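Local coordinates for dihydrodipicolinate synthase (Thermotoga maritima, PDB 3PB2), which catalyses the condensation of pyruvate with aspartate-beta-semialdehyde to 4-hydroxy-tetrahydrodipicolinate, a step in lysine biosynthesis, at residues 161-166 and 188-193. The protein carries 2 engineered substitutions. Numbering follows the deposited sequence.
Sequences KNVVGI and SDFMVW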
loop_
_atom_site.group_PDB
_atom_site.type_symbol
_atom_site.label_atom_id
_atom_site.label_comp_id
_atom_site.label_asym_id
_atom_site.label_seq_id
_atom_site.Cartn_x
_atom_site.Cartn_y
_atom_site.Cartn_z
ATOM N N LYS A 161 30.032 -15.501 -8.859
ATOM C CA LYS A 161 30.195 -16.826 -8.279
ATOM C C LYS A 161 30.448 -16.769 -6.772
ATOM O O LYS A 161 30.144 -17.716 -6.056
ATOM C CB LYS A 161 31.335 -17.575 -8.987
ATOM C CG LYS A 161 31.207 -17.593 -10.509
ATOM C CD LYS A 161 29.913 -18.243 -10.956
ATOM C CE LYS A 161 29.818 -18.266 -12.470
ATOM N NZ LYS A 161 28.649 -19.066 -12.923
ATOM N N ASN A 162 31.039 -15.650 -6.359
ATOM C CA ASN A 162 31.301 -15.195 -4.994
ATOM C C ASN A 162 30.053 -15.034 -4.108
ATOM O O ASN A 162 30.111 -15.135 -2.861
ATOM C CB ASN A 162 31.885 -13.773 -5.122
ATOM C CG ASN A 162 33.365 -13.737 -4.975
ATOM O OD1 ASN A 162 34.056 -14.679 -5.345
ATOM N ND2 ASN A 162 33.876 -12.639 -4.454
ATOM N N VAL A 163 28.944 -14.692 -4.750
ATOM C CA VAL A 163 27.703 -14.474 -4.031
ATOM C C VAL A 163 27.048 -15.825 -3.795
ATOM O O VAL A 163 26.623 -16.481 -4.748
ATOM C CB VAL A 163 26.762 -13.533 -4.818
ATOM C CG1 VAL A 163 25.431 -13.366 -4.091
ATOM C CG2 VAL A 163 27.434 -12.179 -5.032
ATOM N N VAL A 164 26.980 -16.242 -2.528
ATOM C CA VAL A 164 26.541 -17.598 -2.199
ATOM C C VAL A 164 25.054 -17.742 -1.984
ATOM O O VAL A 164 24.506 -18.860 -2.035
ATOM C CB VAL A 164 27.280 -18.184 -0.960
ATOM C CG1 VAL A 164 28.775 -18.405 -1.297
ATOM C CG2 VAL A 164 27.097 -17.274 0.265
ATOM N N GLY A 165 24.388 -16.625 -1.736
ATOM C CA GLY A 165 22.969 -16.691 -1.484
ATOM C C GLY A 165 22.362 -15.350 -1.147
ATOM O O GLY A 165 22.980 -14.284 -1.301
ATOM N N ILE A 166 21.119 -15.405 -0.706
ATOM C CA ILE A 166 20.382 -14.189 -0.417
ATOM C C ILE A 166 19.523 -14.379 0.817
ATOM O O ILE A 166 18.925 -15.435 1.017
ATOM C CB ILE A 166 19.491 -13.811 -1.611
ATOM C CG1 ILE A 166 18.657 -12.557 -1.300
ATOM C CG2 ILE A 166 18.569 -14.977 -1.972
ATOM C CD1 ILE A 166 18.110 -11.856 -2.573
ATOM N N SER A 188 22.125 -23.919 -9.212
ATOM C CA SER A 188 21.405 -24.874 -8.371
ATOM C C SER A 188 21.821 -24.874 -6.893
ATOM O O SER A 188 21.039 -25.275 -6.035
ATOM C CB SER A 188 21.481 -26.286 -8.965
ATOM O OG SER A 188 22.816 -26.748 -8.992
ATOM N N ASP A 189 23.027 -24.408 -6.582
ATOM C CA ASP A 189 23.464 -24.409 -5.180
ATOM C C ASP A 189 23.420 -23.024 -4.508
ATOM O O ASP A 189 23.907 -22.838 -3.390
ATOM C CB ASP A 189 24.823 -25.110 -4.997
ATOM C CG ASP A 189 25.980 -24.340 -5.603
ATOM O OD1 ASP A 189 25.749 -23.309 -6.256
ATOM O OD2 ASP A 189 27.138 -24.783 -5.428
ATOM N N PHE A 190 22.797 -22.066 -5.180
ATOM C CA PHE A 190 22.568 -20.748 -4.573
ATOM C C PHE A 190 21.617 -20.919 -3.376
ATOM O O PHE A 190 20.555 -21.527 -3.515
ATOM C CB PHE A 190 21.965 -19.815 -5.624
ATOM C CG PHE A 190 22.050 -18.351 -5.282
ATOM C CD1 PHE A 190 23.238 -17.650 -5.445
ATOM C CD2 PHE A 190 20.921 -17.666 -4.813
ATOM C CE1 PHE A 190 23.304 -16.294 -5.142
ATOM C CE2 PHE A 190 20.988 -16.323 -4.507
ATOM C CZ PHE A 190 22.174 -15.628 -4.679
ATOM N N MET A 191 21.991 -20.394 -2.205
ATOM C CA MET A 191 21.161 -20.528 -1.008
ATOM C C MET A 191 20.128 -19.391 -0.893
ATOM O O MET A 191 20.408 -18.244 -1.239
ATOM C CB MET A 191 22.026 -20.555 0.252
ATOM C CG MET A 191 23.073 -21.681 0.266
ATOM S SD MET A 191 22.241 -23.277 0.396
ATOM C CE MET A 191 23.290 -24.072 1.604
ATOM N N VAL A 192 18.941 -19.710 -0.392
ATOM C CA VAL A 192 17.954 -18.669 -0.076
ATOM C C VAL A 192 17.471 -18.874 1.347
ATOM O O VAL A 192 16.864 -19.906 1.662
ATOM C CB VAL A 192 16.779 -18.666 -1.051
ATOM C CG1 VAL A 192 15.845 -17.461 -0.783
ATOM C CG2 VAL A 192 17.292 -18.655 -2.508
ATOM N N TRP A 193 17.815 -17.927 2.213
ATOM C CA TRP A 193 17.432 -17.981 3.621
ATOM C C TRP A 193 16.369 -16.930 3.935
ATOM O O TRP A 193 16.444 -15.785 3.457
ATOM C CB TRP A 193 18.633 -17.711 4.521
ATOM C CG TRP A 193 19.818 -18.658 4.340
ATOM C CD1 TRP A 193 19.938 -19.938 4.826
ATOM C CD2 TRP A 193 21.050 -18.366 3.668
ATOM N NE1 TRP A 193 21.172 -20.459 4.485
ATOM C CE2 TRP A 193 21.872 -19.513 3.779
ATOM C CE3 TRP A 193 21.538 -17.245 2.985
ATOM C CZ2 TRP A 193 23.156 -19.567 3.228
ATOM C CZ3 TRP A 193 22.803 -17.299 2.440
ATOM C CH2 TRP A 193 23.603 -18.456 2.561
HETATM O O HOH W 1 25.751 -21.091 -2.653
#
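Gly-165 and Ile-166 pair with Met-191 and Val-192 as adjacent parallel strands, and three backbone hydrogen bonds fix the register. Met-191 N donates to Val-164 O at 3.0 Å in an almost straight bond (178° at the hydrogen), lying in the carbonyl plane; Ile-166 N donates to Met-191 O, and Trp-193 N to Ile-166 O. Val-164 O is gripped twice, because a water donates to it at 2.6 Å and also to Asp-189 O, bridging the two segments at the start of the pairing.

Aromatic contacts centre on Phe-190. Its CG is anti to the backbone N (chi1 -163°), which lays the ring beneath the 163-166 strand, and Gly-165 CA sits over one face, 3.6 Å from the ring centroid and 18° off the normal, a CH-pi contact. Val-163 O meets the edge near the ring plane, 3.3 Å from Phe-190 CE1. On the other side of the sheet, the Trp-193 indole reaches back so that CZ3 lies 4.0 Å from Gly-165 CA; a beta carbon at this glycine would collide with Met-191 O and with that indole.

Apolar packing completes the Phe-190 surroundings: Val-163 CG1 approaches CE1, and Ile-166 CG2 lies 3.8 Å from CE2 while also touching Val-192 CG1 at 3.9 Å. An alanine in place of Phe-190 would probably leave Gly-165 CA without its aromatic cover and open a gap between Val-163 and Ile-166.

The pairing closes the beta-alpha-beta unit of the TIM barrel, with helix 173-186 packing on Ile-166, Phe-190 and Val-192. Helix 150-159 also meets Val-163 and Phe-190, whereas Trp-193 faces the barrel interior near Lys-167, the predicted Schiff-base lysine, stacked on Phe-8 and hydrogen-bonded to its carbonyl through NE1.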